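Local coordinates for putative molybdenum carrier protein (Syntrophus aciditrophicus SB, PDB 3IMK) that is of unknown function but may carry molybdenum, and belongs to the circularly permuted YpsA family of the SLOG superfamily, at residues Gly76-Ser81 against Leu104-Asp109; Thr17-Ala22 against Pro143-Ala148; Glu114-Leu119 against Met150-Val155; Ala7-Ile12 against His128-Asn133. One frame throughout, in Å; residues are numbered along the deposited sequence.

Contact 1 (Gly76-Ser81 against Leu104-Asp109); sequences GTLIIS and LHIDLD
His105 CG stands anti to the backbone N (chi1 171°), and Ser81 OG, across the strands, sits between its backbone N and carbonyl carbon (chi1 72°). The ring is turned edge-on to the hydroxyl, and His105 NE2 donates to Ser81 OG over 2.7 Å, with the oxygen only 6° out of the ring plane. The same edge passes Ile79 O, which lies 3.4 Å from His105 CD2. Ser81 OG is also hydrogen-bonded to Gly83 O, so a small hydroxyl suits a place between a ring nitrogen and a loop carbonyl. Beneath these groups run two parallel strands, joined through helix 87-98 in a beta-alpha-beta unit of the Rossmann-like sheet, with strand 103-107 at its edge. Ile79 N donates to Leu104 O and Ile79 O receives Ile106 N, each over 2.9 Å; Ser81 N and Ser81 O continue the pattern with Ile106 O and Leu108 N. On the face opposite His105 the residues are aliphatic, which suits packing under helices 113-126 and 145-157. There Leu78 CD1 meets Ile106 CG1 at 3.9 Å, the two side chains crossing at a slant, and also lies 4.3 Å from Leu104 CG. Farther along, Ile80 CG2 touches Leu108 CD1 at 3.8 Å, carrying the apolar strip past the strand end. The chain leaves the sheet there through an Asx turn, in which Asp107 OD1 accepts from Asp109 N over 2.9 Å; the same oxygen also takes the N-H of Gly83, tying the turn to the loop after strand 76-81.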
loop_
_atom_site.group_PDB
_atom_site.type_symbol
_atom_site.label_atom_id
_atom_site.label_comp_id
_atom_site.label_asym_id
_atom_site.label_seq_id
_atom_site.Cartn_x
_atom_site.Cartn_y
_atom_site.Cartn_z
ATOM N N GLY A 76 0.608 -3.550 9.328
ATOM C CA GLY A 76 0.072 -4.517 8.410
ATOM C C GLY A 76 0.237 -4.008 7.013
ATOM O O GLY A 76 0.441 -2.828 6.800
ATOM N N THR A 77 0.045 -4.893 6.030
ATOM C CA THR A 77 0.186 -4.601 4.606
ATOM C C THR A 77 -1.066 -5.018 3.828
ATOM O O THR A 77 -1.514 -6.176 3.886
ATOM C CB THR A 77 1.448 -5.310 4.034
ATOM O OG1 THR A 77 2.643 -4.787 4.644
ATOM C CG2 THR A 77 1.567 -5.110 2.537
ATOM N N LEU A 78 -1.601 -4.039 3.115
ATOM C CA LEU A 78 -2.723 -4.214 2.215
ATOM C C LEU A 78 -2.126 -4.279 0.804
ATOM O O LEU A 78 -1.430 -3.335 0.419
ATOM C CB LEU A 78 -3.686 -3.035 2.314
ATOM C CG LEU A 78 -4.798 -2.931 1.260
ATOM C CD1 LEU A 78 -5.739 -4.162 1.320
ATOM C CD2 LEU A 78 -5.609 -1.655 1.495
ATOM N N ILE A 79 -2.391 -5.349 0.041
ATOM C CA ILE A 79 -1.874 -5.519 -1.330
ATOM C C ILE A 79 -3.094 -5.477 -2.269
ATOM O O ILE A 79 -4.026 -6.237 -2.089
ATOM C CB ILE A 79 -1.081 -6.838 -1.549
ATOM C CG1 ILE A 79 -0.025 -7.014 -0.435
ATOM C CG2 ILE A 79 -0.430 -6.783 -2.932
ATOM C CD1 ILE A 79 0.746 -8.336 -0.457
ATOM N N ILE A 80 -3.085 -4.578 -3.237
ATOM C CA ILE A 80 -4.190 -4.401 -4.167
ATOM C C ILE A 80 -3.715 -4.774 -5.583
ATOM O O ILE A 80 -2.709 -4.258 -6.040
ATOM C CB ILE A 80 -4.689 -2.938 -4.124
ATOM C CG1 ILE A 80 -4.971 -2.492 -2.687
ATOM C CG2 ILE A 80 -5.938 -2.806 -5.029
ATOM C CD1 ILE A 80 -5.118 -0.956 -2.501
ATOM N N SER A 81 -4.485 -5.605 -6.298
ATOM C CA SER A 81 -4.165 -6.010 -7.652
ATOM C C SER A 81 -5.423 -6.290 -8.445
ATOM O O SER A 81 -6.534 -6.331 -7.898
ATOM C CB SER A 81 -3.334 -7.293 -7.648
ATOM O OG SER A 81 -4.104 -8.412 -7.296
ATOM N N LEU A 104 -3.454 -8.505 3.901
ATOM C CA LEU A 104 -4.664 -8.724 3.168
ATOM C C LEU A 104 -4.414 -8.409 1.733
ATOM O O LEU A 104 -4.037 -7.290 1.407
ATOM C CB LEU A 104 -5.784 -7.834 3.742
ATOM C CG LEU A 104 -7.140 -7.871 3.024
ATOM C CD1 LEU A 104 -7.728 -9.283 2.985
ATOM C CD2 LEU A 104 -8.139 -6.888 3.659
ATOM N N HIS A 105 -4.672 -9.353 0.847
ATOM C CA HIS A 105 -4.621 -9.147 -0.579
ATOM C C HIS A 105 -6.059 -9.021 -1.109
ATOM O O HIS A 105 -6.829 -9.963 -0.983
ATOM C CB HIS A 105 -3.954 -10.357 -1.291
ATOM C CG HIS A 105 -4.065 -10.300 -2.791
ATOM N ND1 HIS A 105 -4.106 -11.420 -3.597
ATOM C CD2 HIS A 105 -4.117 -9.225 -3.626
ATOM C CE1 HIS A 105 -4.218 -11.037 -4.864
ATOM N NE2 HIS A 105 -4.202 -9.717 -4.911
ATOM N N ILE A 106 -6.351 -7.857 -1.685
ATOM C CA ILE A 106 -7.591 -7.582 -2.404
ATOM C C ILE A 106 -7.310 -7.729 -3.895
ATOM O O ILE A 106 -6.548 -6.958 -4.470
ATOM C CB ILE A 106 -8.132 -6.189 -2.083
ATOM C CG1 ILE A 106 -8.529 -6.099 -0.615
ATOM C CG2 ILE A 106 -9.314 -5.804 -2.996
ATOM C CD1 ILE A 106 -9.643 -7.112 -0.136
ATOM N N ASP A 107 -7.989 -8.684 -4.536
ATOM C CA ASP A 107 -7.931 -8.912 -5.970
ATOM C C ASP A 107 -9.235 -8.305 -6.548
ATOM O O ASP A 107 -10.310 -8.872 -6.422
ATOM C CB ASP A 107 -7.803 -10.406 -6.277
ATOM C CG ASP A 107 -7.748 -10.702 -7.757
ATOM O OD1 ASP A 107 -8.023 -9.806 -8.599
ATOM O OD2 ASP A 107 -7.383 -11.839 -8.122
ATOM N N LEU A 108 -9.099 -7.138 -7.169
ATOM C CA LEU A 108 -10.236 -6.388 -7.679
ATOM C C LEU A 108 -10.772 -6.957 -8.973
ATOM O O LEU A 108 -11.726 -6.393 -9.509
ATOM C CB LEU A 108 -9.882 -4.896 -7.794
ATOM C CG LEU A 108 -9.733 -4.167 -6.477
ATOM C CD1 LEU A 108 -9.299 -2.719 -6.707
ATOM C CD2 LEU A 108 -10.979 -4.205 -5.612
ATOM N N ASP A 109 -10.239 -8.096 -9.431
ATOM C CA ASP A 109 -10.971 -8.910 -10.422
ATOM C C ASP A 109 -11.952 -9.905 -9.783
ATOM O O ASP A 109 -12.782 -10.491 -10.496
ATOM C CB ASP A 109 -10.029 -9.693 -11.343
ATOM C CG ASP A 109 -9.341 -8.833 -12.380
ATOM O OD1 ASP A 109 -9.673 -7.633 -12.564
ATOM O OD2 ASP A 109 -8.420 -9.367 -13.062
#

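Contact 2 (Thr17-Ala22 against Pro143-Ala148); sequences TGADRA and PEIYQA
Tyr146 lies against the first turn of helix 19-29, and its atoms meet that turn one after another. Tyr146 CB is 4.1 Å from Gly18 O, a carbonyl already engaged by Ala22 N inside its own helix. CG, anti to the backbone N (chi1 175°), stands beside the carbonyl carbon. Next along the ring, Tyr146 CD2 lies 3.7 Å from Ala22 CB, and Tyr146 CE2 reaches Ala22 CA at 3.5 Å. The methyl of Ala22 stands over one face of the ring, 4.1 Å from the centroid and 27° off the normal, a CH-pi contact. At the far end the hydroxyl of Tyr146 is hydrogen-bonded to Asp25 OD2, one turn farther along the helix that the ring covers, so the phenol is held at its tip as well as packed over its face. Both helices follow strands of the central parallel sheet in this Rossmann-like fold, and they meet near their N-terminal ends, with Gly18 as the N-cap of helix 19-29. A glycine is called for at this cap: at its backbone angles, with positive phi (86°), a CB would be jammed against the preceding carbonyl oxygen. The bare CA also gives room to Ile145, whose CG2 approaches Gly18 CA to 3.6 Å. The other branch of that isoleucine rests on a neighbouring methyl, Ile145 CG1 lying 4.2 Å from Ala19 CB. Ala22, with nothing beyond CB, leaves room for the ring above it; Ala22 CB also lies 3.3 Å from Tyr146 O. A bound MES molecule, probably from the crystallisation liquor, accepts a hydrogen bond from Gly18 N.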
loop_
_atom_site.group_PDB
_atom_site.type_symbol
_atom_site.label_atom_id
_atom_site.label_comp_id
_atom_site.label_asym_id
_atom_site.label_seq_id
_atom_site.Cartn_x
_atom_site.Cartn_y
_atom_site.Cartn_z
ATOM N N THR A 17 5.061 3.916 -9.026
ATOM C CA THR A 17 3.813 4.261 -9.699
ATOM C C THR A 17 2.783 3.161 -9.403
ATOM O O THR A 17 3.079 2.076 -8.900
ATOM C CB THR A 17 4.019 4.296 -11.237
ATOM O OG1 THR A 17 4.417 2.992 -11.627
ATOM C CG2 THR A 17 5.115 5.326 -11.621
ATOM N N GLY A 18 1.519 3.452 -9.712
ATOM C CA GLY A 18 0.472 2.483 -9.480
ATOM C C GLY A 18 -0.115 2.502 -8.089
ATOM O O GLY A 18 -0.411 3.550 -7.570
ATOM N N ALA A 19 -0.201 1.343 -7.450
ATOM C CA ALA A 19 -0.781 1.261 -6.119
ATOM C C ALA A 19 -0.047 2.128 -5.086
ATOM O O ALA A 19 -0.688 2.837 -4.296
ATOM C CB ALA A 19 -0.796 -0.228 -5.620
ATOM N N ASP A 20 1.291 2.057 -5.066
ATOM C CA ASP A 20 2.043 2.819 -4.047
ATOM C C ASP A 20 1.698 4.326 -4.143
ATOM O O ASP A 20 1.605 5.040 -3.115
ATOM C CB ASP A 20 3.553 2.699 -4.256
ATOM C CG ASP A 20 4.192 1.406 -3.803
ATOM O OD1 ASP A 20 3.527 0.498 -3.295
ATOM O OD2 ASP A 20 5.442 1.358 -3.987
ATOM N N ARG A 21 1.689 4.848 -5.365
ATOM C CA ARG A 21 1.521 6.284 -5.599
ATOM C C ARG A 21 0.100 6.727 -5.253
ATOM O O ARG A 21 -0.114 7.776 -4.591
ATOM C CB ARG A 21 1.912 6.639 -7.031
ATOM C CG ARG A 21 2.213 8.145 -7.217
ATOM C CD ARG A 21 3.552 8.574 -6.541
ATOM N NE ARG A 21 4.743 7.886 -7.048
ATOM C CZ ARG A 21 5.401 8.218 -8.151
ATOM N NH1 ARG A 21 5.012 9.248 -8.882
ATOM N NH2 ARG A 21 6.466 7.519 -8.535
ATOM N N ALA A 22 -0.889 5.883 -5.597
ATOM C CA ALA A 22 -2.246 6.152 -5.191
ATOM C C ALA A 22 -2.376 6.200 -3.676
ATOM O O ALA A 22 -3.127 7.035 -3.120
ATOM C CB ALA A 22 -3.241 5.112 -5.782
ATOM N N PRO A 143 -2.508 -0.522 -15.969
ATOM C CA PRO A 143 -2.932 0.849 -16.184
ATOM C C PRO A 143 -4.148 1.277 -15.360
ATOM O O PRO A 143 -4.372 2.463 -15.254
ATOM C CB PRO A 143 -3.272 0.903 -17.684
ATOM C CG PRO A 143 -2.561 -0.255 -18.262
ATOM C CD PRO A 143 -2.609 -1.320 -17.201
ATOM N N GLU A 144 -4.884 0.336 -14.770
ATOM C CA GLU A 144 -6.072 0.633 -13.980
ATOM C C GLU A 144 -5.779 0.624 -12.482
ATOM O O GLU A 144 -6.680 0.966 -11.690
ATOM C CB GLU A 144 -7.210 -0.384 -14.259
ATOM C CG GLU A 144 -7.757 -0.341 -15.692
ATOM C CD GLU A 144 -8.891 -1.346 -15.975
ATOM O OE1 GLU A 144 -9.003 -2.363 -15.241
ATOM O OE2 GLU A 144 -9.649 -1.124 -16.938
ATOM N N ILE A 145 -4.581 0.225 -12.051
ATOM C CA ILE A 145 -4.375 0.049 -10.611
ATOM C C ILE A 145 -4.338 1.345 -9.792
ATOM O O ILE A 145 -4.811 1.365 -8.674
ATOM C CB ILE A 145 -3.159 -0.859 -10.308
ATOM C CG1 ILE A 145 -3.245 -1.395 -8.879
ATOM C CG2 ILE A 145 -1.835 -0.110 -10.537
ATOM C CD1 ILE A 145 -4.411 -2.245 -8.595
ATOM N N TYR A 146 -3.830 2.435 -10.373
ATOM C CA TYR A 146 -3.770 3.706 -9.633
ATOM C C TYR A 146 -5.187 4.148 -9.263
ATOM O O TYR A 146 -5.498 4.395 -8.107
ATOM C CB TYR A 146 -3.063 4.785 -10.478
ATOM C CG TYR A 146 -3.100 6.142 -9.805
ATOM C CD1 TYR A 146 -4.163 7.007 -9.983
ATOM C CD2 TYR A 146 -2.059 6.541 -8.969
ATOM C CE1 TYR A 146 -4.218 8.218 -9.323
ATOM C CE2 TYR A 146 -2.102 7.729 -8.302
ATOM C CZ TYR A 146 -3.179 8.591 -8.512
ATOM O OH TYR A 146 -3.236 9.803 -7.848
ATOM N N GLN A 147 -6.056 4.235 -10.266
ATOM C CA GLN A 147 -7.402 4.753 -9.982
ATOM C C GLN A 147 -8.241 3.756 -9.164
ATOM O O GLN A 147 -9.080 4.164 -8.365
ATOM C CB GLN A 147 -8.163 5.137 -11.254
ATOM C CG GLN A 147 -9.422 5.979 -10.982
ATOM C CD GLN A 147 -9.112 7.279 -10.237
ATOM O OE1 GLN A 147 -8.193 8.012 -10.637
ATOM N NE2 GLN A 147 -9.830 7.557 -9.144
ATOM N N ALA A 148 -8.039 2.470 -9.405
ATOM C CA ALA A 148 -8.755 1.482 -8.630
ATOM C C ALA A 148 -8.399 1.598 -7.142
ATOM O O ALA A 148 -9.275 1.463 -6.252
ATOM C CB ALA A 148 -8.421 0.085 -9.138
#

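Contact 3 (Glu114-Leu119 against Met150-Val155); sequences EDAATL and MDLLEV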
loop_
_atom_site.group_PDB
_atom_site.type_symbol
_atom_site.label_atom_id
_atom_site.label_comp_id
_atom_site.label_asym_id
_atom_site.label_seq_id
_atom_site.Cartn_x
_atom_site.Cartn_y
_atom_site.Cartn_z
ATOM N N GLU A 114 -16.663 -1.967 -3.298
ATOM C CA GLU A 114 -17.481 -1.759 -2.108
ATOM C C GLU A 114 -17.318 -2.892 -1.121
ATOM O O GLU A 114 -17.217 -2.667 0.074
ATOM C CB GLU A 114 -18.952 -1.624 -2.486
ATOM C CG GLU A 114 -19.256 -0.414 -3.362
ATOM C CD GLU A 114 -19.134 -0.687 -4.870
ATOM O OE1 GLU A 114 -18.653 -1.745 -5.288
ATOM O OE2 GLU A 114 -19.564 0.199 -5.676
ATOM N N ASP A 115 -17.342 -4.106 -1.590
ATOM C CA ASP A 115 -17.237 -5.288 -0.693
ATOM C C ASP A 115 -15.804 -5.405 -0.129
ATOM O O ASP A 115 -15.586 -5.770 1.037
ATOM C CB ASP A 115 -17.699 -6.536 -1.443
ATOM C CG ASP A 115 -19.191 -6.441 -1.899
ATOM O OD1 ASP A 115 -19.949 -5.745 -1.253
ATOM O OD2 ASP A 115 -19.555 -7.150 -2.802
ATOM N N ALA A 116 -14.824 -5.095 -0.969
ATOM C CA ALA A 116 -13.449 -5.063 -0.510
ATOM C C ALA A 116 -13.260 -4.088 0.650
ATOM O O ALA A 116 -12.510 -4.360 1.582
ATOM C CB ALA A 116 -12.470 -4.703 -1.662
ATOM N N ALA A 117 -13.876 -2.910 0.544
ATOM C CA ALA A 117 -13.760 -1.904 1.616
ATOM C C ALA A 117 -14.247 -2.485 2.944
ATOM O O ALA A 117 -13.631 -2.251 3.992
ATOM C CB ALA A 117 -14.543 -0.635 1.253
ATOM N N THR A 118 -15.338 -3.250 2.892
ATOM C CA THR A 118 -15.849 -3.942 4.104
ATOM C C THR A 118 -14.810 -4.895 4.677
ATOM O O THR A 118 -14.536 -4.919 5.900
ATOM C CB THR A 118 -17.126 -4.650 3.814
ATOM O OG1 THR A 118 -18.095 -3.655 3.470
ATOM C CG2 THR A 118 -17.650 -5.498 5.029
ATOM N N LEU A 119 -14.208 -5.702 3.809
ATOM C CA LEU A 119 -13.143 -6.599 4.250
ATOM C C LEU A 119 -11.956 -5.872 4.884
ATOM O O LEU A 119 -11.374 -6.347 5.869
ATOM C CB LEU A 119 -12.645 -7.514 3.118
ATOM C CG LEU A 119 -13.319 -8.870 2.928
ATOM C CD1 LEU A 119 -14.811 -8.920 3.110
ATOM C CD2 LEU A 119 -12.881 -9.527 1.611
HETATM N N MSE A 150 -7.240 4.382 -5.633
HETATM C CA MSE A 150 -7.905 5.604 -5.142
HETATM C C MSE A 150 -9.366 5.339 -4.794
HETATM O O MSE A 150 -9.843 5.769 -3.747
HETATM C CB MSE A 150 -7.786 6.766 -6.149
HETATM C CG MSE A 150 -6.357 7.214 -6.454
HETATM SE SE MSE A 150 -5.575 8.149 -4.982
HETATM C CE MSE A 150 -6.567 9.834 -4.932
ATOM N N ASP A 151 -10.071 4.671 -5.705
ATOM C CA ASP A 151 -11.509 4.472 -5.571
ATOM C C ASP A 151 -11.777 3.555 -4.370
ATOM O O ASP A 151 -12.696 3.801 -3.601
ATOM C CB ASP A 151 -12.090 3.847 -6.851
ATOM C CG ASP A 151 -12.089 4.762 -8.046
ATOM O OD1 ASP A 151 -11.883 5.977 -7.878
ATOM O OD2 ASP A 151 -12.309 4.236 -9.191
ATOM N N LEU A 152 -10.957 2.519 -4.204
ATOM C CA LEU A 152 -11.097 1.609 -3.074
ATOM C C LEU A 152 -10.888 2.341 -1.734
ATOM O O LEU A 152 -11.646 2.172 -0.767
ATOM C CB LEU A 152 -10.101 0.431 -3.219
ATOM C CG LEU A 152 -10.048 -0.575 -2.062
ATOM C CD1 LEU A 152 -11.430 -1.175 -1.798
ATOM C CD2 LEU A 152 -9.045 -1.660 -2.434
ATOM N N LEU A 153 -9.798 3.098 -1.649
ATOM C CA LEU A 153 -9.504 3.818 -0.410
ATOM C C LEU A 153 -10.587 4.846 -0.085
ATOM O O LEU A 153 -10.910 5.072 1.101
ATOM C CB LEU A 153 -8.096 4.433 -0.473
ATOM C CG LEU A 153 -6.947 3.419 -0.510
ATOM C CD1 LEU A 153 -5.591 4.147 -0.714
ATOM C CD2 LEU A 153 -6.921 2.517 0.701
ATOM N N GLU A 154 -11.149 5.459 -1.118
ATOM C CA GLU A 154 -12.254 6.381 -0.890
ATOM C C GLU A 154 -13.441 5.706 -0.212
ATOM O O GLU A 154 -14.063 6.279 0.677
ATOM C CB GLU A 154 -12.661 7.081 -2.165
ATOM C CG GLU A 154 -11.606 8.118 -2.616
ATOM C CD GLU A 154 -11.632 9.486 -1.830
ATOM O OE1 GLU A 154 -12.658 9.815 -1.171
ATOM O OE2 GLU A 154 -10.618 10.234 -1.954
ATOM N N VAL A 155 -13.777 4.500 -0.639
ATOM C CA VAL A 155 -14.909 3.794 0.006
ATOM C C VAL A 155 -14.529 3.359 1.407
ATOM O O VAL A 155 -15.328 3.485 2.341
ATOM C CB VAL A 155 -15.411 2.575 -0.846
ATOM C CG1 VAL A 155 -16.553 1.837 -0.119
ATOM C CG2 VAL A 155 -15.821 3.026 -2.272
#
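Ala117 and Val155 mark the nearest backbone approach of two helices whose axes pass 8.7 Å apart at an angle of 57°, their CA atoms being 6.0 Å from each other. On helix 113-126 the residues in between are alanines. Ala117 directs its CB toward the partner helix, and Ala117 CB meets Val155 CG1 at 3.5 Å, tighter than usual for two carbons. Val155 CG1 is the branch anti to the backbone N (chi1 178°), and it also comes within 4.2 Å of Glu114 CA, one turn back from Ala117. The valine methyl therefore rests on the backbone side of Glu114, while the acid's CB is directed away from the interface. A turn earlier on helix 145-157, Leu152 supplies the longer reach. One of its methyls does the touching: Leu152 CD1 lies 3.7 Å from Ala116 CB and 3.8 Å from Ala117 N, thus pressing on the helix surface where two successive alanines leave it low. A beta-branched valine, bulky close to its backbone, suits the close end of the crossing, and the leucine suits the place where a methyl must be carried farther across. The contact is wholly apolar in its side chains, with Val155 at the exposed border and Ala116, Ala117 and Leu152 buried. Leu152 also touches Ile120 farther along helix 113-126. Behind it the other flank of helix 145-157 leans on helix 19-29, through Leu153 on Phe26, and Glu154 forms a salt bridge with Lys29. Helices 19-29, 145-157 and 113-126 thus stand side by side on one face of the parallel sheet, where Ala116 and Leu152 both touch Ile106 of edge strand 103-107.

Contact 4 (Ala7-Ile12 against His128-Asn133); sequences AITKII and HIQVLN
Ile12 and Asn133 set their side chains at about a right angle, the isoleucine's CG1 lying 3.7 Å from Asn133 CA and 3.8 Å from Asn133 OD1. Ile12 CG1 is brought there by its chi1 (72°, between the backbone N and the carbonyl carbon), and Asn133 CG stands anti to the backbone N (chi1 179°). The amide end turns to the next strand, where Asn133 ND2 is hydrogen-bonded to Thr77 OG1; the amide so gives this buried hydroxyl a polar partner, while the aliphatic part of the asparagine packs on Ile12. On this same face Val131 CG2 lies 4.2 Å from Lys10 CB, and the extended lysine chain continues away from the contact. Strands 10-12 and 131-135 are adjacent, parallel and central in the six-stranded sheet of this Rossmann-like fold, and are paired through Leu132, whose N donates to Lys10 O and whose O receives Ile12 N, each over 2.9 Å. The opposite face carries Ile11 and Leu132, aliphatic residues that pack under helices 19-29 and 113-126. Before the strands begin, the pairing is less regular. Thr9 N and Lys10 N both donate to Gln130 O, coming in from one side of the carbonyl plane. Here the Thr9 and Gln130 side chains run obliquely past each other, Thr9 OG1 lying 3.7 Å from Gln130 CB, and one water joins Thr9 OG1 to Gln130 OE1, polar groups that suit this exposed end. Another water accepts from Ala7 N and donates to Ile129 O. Gln130 CG also lies against Ala7 O at 3.2 Å. Ile8 CD1 lies beside Ile129 O and, more loosely, Leu132 CD2.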
loop_
_atom_site.group_PDB
_atom_site.type_symbol
_atom_site.label_atom_id
_atom_site.label_comp_id
_atom_site.label_asym_id
_atom_site.label_seq_id
_atom_site.Cartn_x
_atom_site.Cartn_y
_atom_site.Cartn_z
ATOM N N ALA A 7 -8.522 3.132 12.901
ATOM C CA ALA A 7 -7.748 4.269 13.347
ATOM C C ALA A 7 -6.462 4.362 12.540
ATOM O O ALA A 7 -5.384 4.028 13.012
ATOM C CB ALA A 7 -7.443 4.185 14.864
ATOM N N ILE A 8 -6.576 4.812 11.286
ATOM C CA ILE A 8 -5.418 4.886 10.422
ATOM C C ILE A 8 -4.664 6.187 10.697
ATOM O O ILE A 8 -5.112 7.280 10.299
ATOM C CB ILE A 8 -5.800 4.755 8.931
ATOM C CG1 ILE A 8 -6.588 3.479 8.678
ATOM C CG2 ILE A 8 -4.563 4.775 8.003
ATOM C CD1 ILE A 8 -5.917 2.187 9.089
ATOM N N THR A 9 -3.551 6.069 11.417
ATOM C CA THR A 9 -2.739 7.208 11.790
ATOM C C THR A 9 -1.667 7.512 10.783
ATOM O O THR A 9 -1.081 8.588 10.793
ATOM C CB THR A 9 -2.091 6.971 13.158
ATOM O OG1 THR A 9 -1.248 5.801 13.025
ATOM C CG2 THR A 9 -3.173 6.790 14.256
ATOM N N LYS A 10 -1.354 6.554 9.910
ATOM C CA LYS A 10 -0.313 6.763 8.882
ATOM C C LYS A 10 -0.473 5.733 7.759
ATOM O O LYS A 10 -0.725 4.545 8.044
ATOM C CB LYS A 10 1.093 6.648 9.475
ATOM C CG LYS A 10 2.249 7.124 8.568
ATOM C CD LYS A 10 3.612 6.994 9.258
ATOM C CE LYS A 10 4.776 7.582 8.423
ATOM N NZ LYS A 10 6.150 7.785 9.094
ATOM N N ILE A 11 -0.326 6.197 6.515
ATOM C CA ILE A 11 -0.249 5.351 5.325
ATOM C C ILE A 11 1.157 5.410 4.819
ATOM O O ILE A 11 1.716 6.502 4.692
ATOM C CB ILE A 11 -1.245 5.785 4.246
ATOM C CG1 ILE A 11 -2.676 5.426 4.702
ATOM C CG2 ILE A 11 -0.923 5.106 2.876
ATOM C CD1 ILE A 11 -3.810 6.075 3.860
ATOM N N ILE A 12 1.758 4.253 4.532
ATOM C CA ILE A 12 3.047 4.245 3.883
ATOM C C ILE A 12 3.047 3.435 2.587
ATOM O O ILE A 12 2.214 2.558 2.407
ATOM C CB ILE A 12 4.188 3.762 4.823
ATOM C CG1 ILE A 12 4.157 2.260 5.116
ATOM C CG2 ILE A 12 4.180 4.548 6.161
ATOM C CD1 ILE A 12 5.461 1.749 5.841
ATOM N N HIS A 128 -5.953 -4.237 14.830
ATOM C CA HIS A 128 -5.491 -2.948 15.368
ATOM C C HIS A 128 -4.421 -2.283 14.507
ATOM O O HIS A 128 -3.450 -1.725 15.024
ATOM C CB HIS A 128 -5.050 -3.075 16.831
ATOM C CG HIS A 128 -6.182 -3.352 17.753
ATOM N ND1 HIS A 128 -6.906 -2.350 18.359
ATOM C CD2 HIS A 128 -6.699 -4.517 18.194
ATOM C CE1 HIS A 128 -7.845 -2.887 19.112
ATOM N NE2 HIS A 128 -7.744 -4.202 19.032
ATOM N N ILE A 129 -4.623 -2.321 13.189
ATOM C CA ILE A 129 -3.670 -1.766 12.248
ATOM C C ILE A 129 -3.871 -0.264 12.205
ATOM O O ILE A 129 -4.950 0.207 11.850
ATOM C CB ILE A 129 -3.873 -2.379 10.867
ATOM C CG1 ILE A 129 -3.416 -3.843 10.918
ATOM C CG2 ILE A 129 -3.047 -1.574 9.794
ATOM C CD1 ILE A 129 -3.981 -4.697 9.808
ATOM N N GLN A 130 -2.824 0.489 12.575
ATOM C CA GLN A 130 -2.870 1.950 12.506
ATOM C C GLN A 130 -1.917 2.554 11.483
ATOM O O GLN A 130 -2.248 3.538 10.826
ATOM C CB GLN A 130 -2.600 2.512 13.903
ATOM C CG GLN A 130 -3.650 2.147 14.982
ATOM C CD GLN A 130 -3.483 2.912 16.308
ATOM O OE1 GLN A 130 -2.547 3.669 16.502
ATOM N NE2 GLN A 130 -4.388 2.671 17.212
ATOM N N VAL A 131 -0.711 1.986 11.367
ATOM C CA VAL A 131 0.253 2.323 10.336
ATOM C C VAL A 131 0.104 1.260 9.257
ATOM O O VAL A 131 0.420 0.056 9.499
ATOM C CB VAL A 131 1.682 2.362 10.865
ATOM C CG1 VAL A 131 2.657 2.689 9.722
ATOM C CG2 VAL A 131 1.834 3.406 12.038
ATOM N N LEU A 132 -0.488 1.674 8.137
ATOM C CA LEU A 132 -0.854 0.780 7.069
ATOM C C LEU A 132 0.034 0.923 5.862
ATOM O O LEU A 132 0.074 2.003 5.262
ATOM C CB LEU A 132 -2.298 1.055 6.667
ATOM C CG LEU A 132 -2.868 0.248 5.495
ATOM C CD1 LEU A 132 -2.892 -1.248 5.801
ATOM C CD2 LEU A 132 -4.309 0.739 5.169
ATOM N N ASN A 133 0.761 -0.143 5.501
ATOM C CA ASN A 133 1.543 -0.213 4.255
ATOM C C ASN A 133 0.621 -0.665 3.136
ATOM O O ASN A 133 -0.137 -1.608 3.319
ATOM C CB ASN A 133 2.660 -1.212 4.437
ATOM C CG ASN A 133 3.534 -1.407 3.193
ATOM O OD1 ASN A 133 3.853 -0.430 2.506
ATOM N ND2 ASN A 133 3.986 -2.632 2.954
HETATM O O HOH W 1 -7.400 0.518 12.920
HETATM O O HOH W 2 -0.190 4.681 15.230
#

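In the fold
Contacts 1 and 4 belong to one sheet: strands 76-81 and 131-135 are neighbours, and Leu78 N meets Asn133 O at 2.8 Å in a probable hydrogen bond. Contacts 2 and 3 share helix 145-157, their centres about 14 Å apart. Both pack on contact 1, Ile145 CD1 lying 3.7 Å from Ile80 O and Ala116 CB 3.6 Å from Ile106 CG2. Contacts 2 and 4 do not touch. The glycol ether PG6 is bound by Trp37, Met58, Pro59, Lys69, Leu72 and Asp73, which belong to none of the four contacts. Other small molecules sit beside them, a glycerol on Asp107 N, a MES on Gly18 N and a tetraethylene glycol on Lys10 NZ, and may mark pockets.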